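Local coordinates for 2-oxoglutarate (2OG) and Fe(II)-dependent oxygenase superfamily protein (Arabidopsis thaliana, PDB 6KWA) that probably catalyses the irreversible 2-oxoglutarate-dependent oxidation of the plant hormone indole-3-acetic acid to inactive 2-oxoindole-3-acetic acid, and so removes auxin, at residues Leu187-Asn192 / Thr196-Asp201; Ala22-Gly27 / Glu132-Val137; Asp213-Thr216 / Arg222-Asn225. One frame throughout, in Å; residues are numbered along the deposited sequence.

The three contacts lie in series along the chain. Contact 1 is the one nearest the metal: the side chain of L187 is about 6 Å from the bound magnesium ion, which H169, D171 and H228 hold. Contact 3 is next, with the side chain of D213 about 10 Å from the ion. Contact 2 lies away from the annotated sites. The centres of contacts 2 and 3 are 10 Å apart, and S23 O and C224 N, 3.0 Å apart, probably form a hydrogen bond. Contacts 1 and 2 are 20 Å apart by their centres, yet R25 NH1 and D191 OD1 form a salt bridge of 2.9 Å.

Contact 1 (Leu187-Asn192 / Thr196-Asp201); sequences LEAMDN and TFFPID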
# COMPACT_ATOMS: atom_id res chain seq x y z
N LEU A 187 -3.52 8.37 9.90
CA LEU A 187 -3.10 8.62 8.53
C LEU A 187 -3.86 9.83 8.01
O LEU A 187 -5.05 9.98 8.28
CB LEU A 187 -3.34 7.39 7.67
CG LEU A 187 -3.12 7.51 6.17
CD1 LEU A 187 -1.65 7.70 5.87
CD2 LEU A 187 -3.61 6.23 5.54
N GLU A 188 -3.17 10.70 7.27
CA GLU A 188 -3.80 11.88 6.70
C GLU A 188 -3.24 12.20 5.35
O GLU A 188 -2.09 11.90 5.08
CB GLU A 188 -3.57 13.11 7.59
CG GLU A 188 -4.69 13.50 8.50
CD GLU A 188 -4.38 14.80 9.21
OE1 GLU A 188 -3.20 15.25 9.15
OE2 GLU A 188 -5.31 15.38 9.82
N ALA A 189 -4.03 12.88 4.53
CA ALA A 189 -3.67 13.11 3.14
C ALA A 189 -4.00 14.52 2.72
O ALA A 189 -4.98 15.10 3.18
CB ALA A 189 -4.38 12.13 2.23
N MET A 190 -3.19 15.05 1.81
CA MET A 190 -3.41 16.39 1.32
C MET A 190 -4.40 16.41 0.17
O MET A 190 -4.28 15.63 -0.77
CB MET A 190 -2.10 17.02 0.87
CG MET A 190 -2.23 18.49 0.52
SD MET A 190 -0.67 19.22 0.02
CE MET A 190 0.19 19.16 1.59
N ASP A 191 -5.41 17.27 0.29
CA ASP A 191 -6.25 17.70 -0.82
C ASP A 191 -5.44 18.67 -1.68
O ASP A 191 -5.06 19.74 -1.21
CB ASP A 191 -7.52 18.37 -0.29
CG ASP A 191 -8.50 18.79 -1.39
OD1 ASP A 191 -8.12 18.94 -2.58
OD2 ASP A 191 -9.69 18.98 -1.06
N ASN A 192 -5.15 18.29 -2.92
CA ASN A 192 -4.37 19.16 -3.80
C ASN A 192 -5.07 20.45 -4.27
O ASN A 192 -4.43 21.31 -4.88
CB ASN A 192 -3.90 18.37 -5.02
CG ASN A 192 -2.71 17.50 -4.74
OD1 ASN A 192 -1.97 17.72 -3.77
ND2 ASN A 192 -2.49 16.50 -5.58
N THR A 196 -5.53 21.72 2.19
CA THR A 196 -6.03 21.22 3.47
C THR A 196 -5.89 19.70 3.57
O THR A 196 -5.84 18.99 2.55
CB THR A 196 -7.52 21.60 3.73
OG1 THR A 196 -7.85 21.31 5.09
CG2 THR A 196 -8.47 20.80 2.86
N PHE A 197 -5.82 19.21 4.80
CA PHE A 197 -5.67 17.79 5.09
C PHE A 197 -6.96 17.15 5.52
O PHE A 197 -7.76 17.77 6.23
CB PHE A 197 -4.63 17.57 6.18
CG PHE A 197 -3.23 17.68 5.70
CD1 PHE A 197 -2.55 16.56 5.26
CD2 PHE A 197 -2.61 18.91 5.65
CE1 PHE A 197 -1.26 16.67 4.81
CE2 PHE A 197 -1.31 19.03 5.20
CZ PHE A 197 -0.63 17.90 4.77
N PHE A 198 -7.17 15.91 5.09
CA PHE A 198 -8.30 15.12 5.56
C PHE A 198 -7.74 13.81 6.12
O PHE A 198 -6.64 13.39 5.73
CB PHE A 198 -9.32 14.90 4.45
CG PHE A 198 -8.77 14.19 3.25
CD1 PHE A 198 -8.89 12.81 3.14
CD2 PHE A 198 -8.16 14.89 2.22
CE1 PHE A 198 -8.39 12.14 2.03
CE2 PHE A 198 -7.66 14.24 1.11
CZ PHE A 198 -7.77 12.86 1.01
N PRO A 199 -8.43 13.20 7.10
CA PRO A 199 -7.97 11.97 7.75
C PRO A 199 -8.37 10.71 7.00
O PRO A 199 -9.40 10.70 6.33
CB PRO A 199 -8.67 12.02 9.11
CG PRO A 199 -9.97 12.69 8.81
CD PRO A 199 -9.70 13.68 7.69
N ILE A 200 -7.57 9.65 7.11
CA ILE A 200 -7.97 8.35 6.62
C ILE A 200 -8.03 7.43 7.85
O ILE A 200 -7.06 6.76 8.21
CB ILE A 200 -6.99 7.83 5.55
CG1 ILE A 200 -6.87 8.86 4.42
CG2 ILE A 200 -7.43 6.45 5.02
CD1 ILE A 200 -5.88 8.48 3.35
N ASP A 201 -9.19 7.43 8.51
CA ASP A 201 -9.40 6.67 9.73
C ASP A 201 -9.46 5.18 9.41
O ASP A 201 -9.97 4.79 8.37
CB ASP A 201 -10.69 7.12 10.42
CG ASP A 201 -10.62 8.57 10.90
OD1 ASP A 201 -9.52 9.06 11.23
OD2 ASP A 201 -11.67 9.24 10.89
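A189 and F198 pair at the middle of a beta hairpin, strands 187-190 and 197-200, in the double-stranded beta-helix of this oxygenase. They are an antiparallel hydrogen-bonded pair. A189 N gives to F198 O at 2.9 Å. F198 N gives to A189 O at 3.0 Å. A third bond, D191 N to T196 O, continues the ladder past M190.

The F198 ring folds back over its partner. A chi1 of 60° tucks the ring in toward the backbone and brings one face over A189 CB. This is a CH-pi contact, with CB 4.1 Å from the ring centroid. D191 N lies at the ring edge, near its plane. With an alanine here in place of F198, A189 CB is likely to lose the aromatic ring lying over it, and a gap would open beside W26, whose ring meets F198 edge-to-face.

On the same face of the sheet, L187 and I200 run side by side, pointing the same way. L187 CD2 touches I200 CB at 3.7 Å. L187 also packs on H228, a metal ligand, so this end of the hairpin borders the active site.

The other face carries E188, M190, F197 and P199. E188 CG packs on P199 CA at 3.7 Å, and the E188 side chain crosses F197 at about a right angle. R229 of the adjacent strand 228-231 makes a cation-pi contact with F197 and a long, weak ion pair with E188 OE1. Further out, D191 OD1 accepts from S193 N in the turn and bridges to R25 of helix 12-25.

M190 CG is anti to the backbone N (chi1 -172°), and the chain bends at its last torsion (chi3 -69°), which brings the methyl CE to 3.5 Å from F197 CZ.

Contact 2 (Ala22-Gly27 / Glu132-Val137); sequences ASERWG and ESYGLV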
# COMPACT_ATOMS: atom_id res chain seq x y z
N ALA A 22 -12.48 8.64 -7.81
CA ALA A 22 -11.75 8.71 -6.55
C ALA A 22 -10.27 8.89 -6.81
O ALA A 22 -9.62 9.79 -6.24
CB ALA A 22 -11.99 7.44 -5.73
N SER A 23 -9.75 8.07 -7.71
CA SER A 23 -8.32 8.04 -8.00
C SER A 23 -7.80 9.30 -8.69
O SER A 23 -6.66 9.68 -8.53
CB SER A 23 -8.02 6.84 -8.88
OG SER A 23 -8.31 5.63 -8.20
N GLU A 24 -8.67 9.98 -9.42
CA GLU A 24 -8.28 11.19 -10.12
C GLU A 24 -8.34 12.39 -9.23
O GLU A 24 -7.45 13.26 -9.27
CB GLU A 24 -9.17 11.42 -11.33
CG GLU A 24 -8.83 10.54 -12.52
CD GLU A 24 -9.82 10.67 -13.68
OE1 GLU A 24 -10.79 11.43 -13.56
OE2 GLU A 24 -9.61 10.00 -14.72
N ARG A 25 -9.36 12.43 -8.38
CA ARG A 25 -9.60 13.62 -7.57
C ARG A 25 -8.86 13.58 -6.24
O ARG A 25 -8.33 14.61 -5.82
CB ARG A 25 -11.10 13.79 -7.32
CG ARG A 25 -11.43 14.84 -6.26
CD ARG A 25 -10.94 16.23 -6.66
NE ARG A 25 -11.28 17.21 -5.63
CZ ARG A 25 -10.43 17.68 -4.72
NH1 ARG A 25 -9.16 17.27 -4.72
NH2 ARG A 25 -10.84 18.57 -3.83
N TRP A 26 -8.81 12.42 -5.59
CA TRP A 26 -8.19 12.29 -4.27
C TRP A 26 -6.93 11.42 -4.23
O TRP A 26 -6.14 11.51 -3.30
CB TRP A 26 -9.19 11.69 -3.29
CG TRP A 26 -10.46 12.45 -3.21
CD1 TRP A 26 -11.68 12.07 -3.69
CD2 TRP A 26 -10.64 13.74 -2.62
NE1 TRP A 26 -12.62 13.04 -3.41
CE2 TRP A 26 -12.00 14.08 -2.76
CE3 TRP A 26 -9.78 14.65 -1.98
CZ2 TRP A 26 -12.52 15.28 -2.27
CZ3 TRP A 26 -10.30 15.85 -1.50
CH2 TRP A 26 -11.66 16.15 -1.66
N GLY A 27 -6.78 10.53 -5.21
CA GLY A 27 -5.62 9.65 -5.25
C GLY A 27 -5.66 8.54 -4.22
O GLY A 27 -4.68 7.81 -4.04
N GLU A 132 -9.99 -0.58 -17.04
CA GLU A 132 -11.35 -0.69 -17.56
C GLU A 132 -12.12 0.64 -17.49
O GLU A 132 -12.94 0.95 -18.36
CB GLU A 132 -12.11 -1.79 -16.82
CG GLU A 132 -11.55 -3.22 -17.12
CD GLU A 132 -12.28 -4.30 -16.32
OE1 GLU A 132 -13.09 -3.97 -15.41
OE2 GLU A 132 -12.05 -5.49 -16.61
N SER A 133 -11.88 1.42 -16.45
CA SER A 133 -12.62 2.66 -16.29
C SER A 133 -12.22 3.68 -17.35
O SER A 133 -12.92 4.66 -17.58
CB SER A 133 -12.37 3.25 -14.90
OG SER A 133 -11.08 3.81 -14.82
N TYR A 134 -11.09 3.45 -18.00
CA TYR A 134 -10.69 4.33 -19.09
C TYR A 134 -11.01 3.74 -20.47
O TYR A 134 -10.75 4.38 -21.50
CB TYR A 134 -9.18 4.62 -19.00
CG TYR A 134 -8.80 5.59 -17.90
CD1 TYR A 134 -9.11 6.93 -18.00
CD2 TYR A 134 -8.13 5.16 -16.76
CE1 TYR A 134 -8.77 7.84 -16.98
CE2 TYR A 134 -7.80 6.05 -15.73
CZ TYR A 134 -8.11 7.38 -15.84
OH TYR A 134 -7.78 8.28 -14.84
N GLY A 135 -11.55 2.52 -20.50
CA GLY A 135 -11.86 1.84 -21.76
C GLY A 135 -10.62 1.43 -22.56
O GLY A 135 -10.67 1.31 -23.79
N LEU A 136 -9.52 1.17 -21.86
CA LEU A 136 -8.26 0.80 -22.45
C LEU A 136 -8.28 -0.61 -23.00
O LEU A 136 -9.05 -1.46 -22.53
CB LEU A 136 -7.14 0.92 -21.42
CG LEU A 136 -6.32 2.19 -21.24
CD1 LEU A 136 -7.07 3.45 -21.59
CD2 LEU A 136 -5.70 2.22 -19.84
N VAL A 137 -7.43 -0.84 -24.00
CA VAL A 137 -7.24 -2.16 -24.59
C VAL A 137 -6.21 -2.94 -23.79
O VAL A 137 -6.25 -4.16 -23.74
CB VAL A 137 -6.84 -2.09 -26.08
CG1 VAL A 137 -7.94 -1.40 -26.87
CG2 VAL A 137 -5.53 -1.37 -26.26
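E24 and Y134 meet through one short hydrogen bond, which ties the end of helix 12-25 to the end of helix 106-133. Y134 OH donates to E24 OE2 at 2.5 Å. The two side chains come from opposite directions. OE2 lies at the edge of the tyrosine ring, near its plane, and uses the anti lone pair, away from the other carboxylate oxygen. The carboxylate and ring planes are 39° apart.

The close part of the contact is small. E24 CG and CD also approach the hydroxyl, with CG 3.4 Å from Y134 OH. E24 is extended beyond CG (chi2 174°), which carries its carboxylate out to the phenol. The same OE2 forms a salt bridge with R20 NE, one turn earlier on the helix. This arginine probably stabilises the negative charge, and it also donates from NH1 to S133 O. R20 thus links E24 to the end of helix 106-133 and probably limits the freedom of the carboxylate.

The rest is loose. The two segments bury only 80 Å² between them, and both touching residues are partly exposed. Just after Y134, a Schellman motif at G135, which has positive phi, ends helix 106-133.

Around the pair, Y134 meets F259 edge-to-face and packs on L223, in the loop before strand 228-231. S23 packs against L130 of helix 106-133 and F29 of strand 28-32. The contact thus lies at the C-terminal ends of helices 12-25 and 106-133, with strand 28-32 of the larger sheet beneath helix 12-25.

Contact 3 (Asp213-Thr216 / Arg222-Asn225); sequences DMAT and RLCN
N225 reaches back to D213 and T216, and closes the loop that follows helix 213-218. Its CB lies 3.2 Å from T216 OG1 and 3.6 Å from D213 N, at the start of the helix. With chi1 at 54° the amide swings in to meet T216 OG1 and D213; its CG is 3.3 Å from T216 OG1. OD1 also passes the threonine hydroxyl. At the tip, ND2 gives a hydrogen bond to D213 OD1; the modelled distance of 2.5 Å is unusually short and should be read with caution. The bond is fairly straight (162°), and the acceptor lies in the amide plane. The carboxylate is turned 62° from that plane. D213 OD1 has a second partner in T170 OG1, which lies between the metal ligands H169 and D171 in sequence.

Further along the helix, T216 OG1 donates to L223 O at 2.8 Å, tilted from the carbonyl plane. L223 CD1 packs on A215 CB at 4.0 Å. S219 OG bonds to both A215 O and L223 N.

The loop lies between helix 213-218 and helix 12-25, where C224 pairs with S23 through the backbone, and it leads on to strand 228-231.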
# COMPACT_ATOMS: atom_id res chain seq x y z
N ASP A 213 3.39 7.57 -7.48
CA ASP A 213 4.05 8.26 -8.60
C ASP A 213 3.92 7.52 -9.93
O ASP A 213 3.72 8.14 -10.97
CB ASP A 213 5.53 8.49 -8.27
CG ASP A 213 5.76 9.49 -7.12
OD1 ASP A 213 4.85 10.33 -6.81
OD2 ASP A 213 6.85 9.42 -6.50
N MET A 214 4.00 6.20 -9.91
CA MET A 214 3.94 5.42 -11.14
C MET A 214 2.58 5.50 -11.80
O MET A 214 2.48 5.35 -13.01
CB MET A 214 4.26 3.97 -10.85
CG MET A 214 4.91 3.22 -11.96
SD MET A 214 6.52 3.90 -12.44
CE MET A 214 7.26 4.29 -10.85
N ALA A 215 1.54 5.75 -11.01
CA ALA A 215 0.20 5.81 -11.57
C ALA A 215 -0.03 7.13 -12.31
O ALA A 215 -0.67 7.17 -13.36
CB ALA A 215 -0.85 5.59 -10.48
N THR A 216 0.52 8.21 -11.76
CA THR A 216 0.44 9.51 -12.40
C THR A 216 1.20 9.49 -13.72
O THR A 216 0.71 9.98 -14.73
CB THR A 216 1.01 10.62 -11.48
OG1 THR A 216 0.36 10.56 -10.20
CG2 THR A 216 0.78 12.02 -12.09
N ARG A 222 -3.24 11.98 -15.01
CA ARG A 222 -4.65 11.92 -14.62
C ARG A 222 -4.85 11.37 -13.20
O ARG A 222 -5.64 11.91 -12.42
CB ARG A 222 -5.39 11.11 -15.65
CG ARG A 222 -5.27 11.82 -16.97
CD ARG A 222 -5.72 11.00 -18.11
NE ARG A 222 -7.11 11.26 -18.33
CZ ARG A 222 -7.58 11.75 -19.46
NH1 ARG A 222 -6.75 12.00 -20.46
NH2 ARG A 222 -8.89 11.97 -19.57
N LEU A 223 -4.21 10.25 -12.89
CA LEU A 223 -4.30 9.69 -11.55
C LEU A 223 -3.48 10.53 -10.55
O LEU A 223 -2.34 10.91 -10.84
CB LEU A 223 -3.85 8.23 -11.59
CG LEU A 223 -4.71 7.37 -12.53
CD1 LEU A 223 -4.12 5.98 -12.73
CD2 LEU A 223 -6.15 7.28 -12.01
N CYS A 224 -4.08 10.85 -9.40
CA CYS A 224 -3.42 11.60 -8.33
C CYS A 224 -2.45 10.78 -7.47
O CYS A 224 -2.86 9.83 -6.79
CB CYS A 224 -4.47 12.23 -7.43
SG CYS A 224 -3.72 13.19 -6.07
N ASN A 225 -1.16 11.09 -7.51
CA ASN A 225 -0.26 10.41 -6.58
C ASN A 225 -0.34 11.10 -5.22
O ASN A 225 0.36 12.08 -4.94
CB ASN A 225 1.18 10.38 -7.13
CG ASN A 225 1.69 11.77 -7.49
OD1 ASN A 225 0.92 12.68 -7.78
ND2 ASN A 225 3.02 11.94 -7.44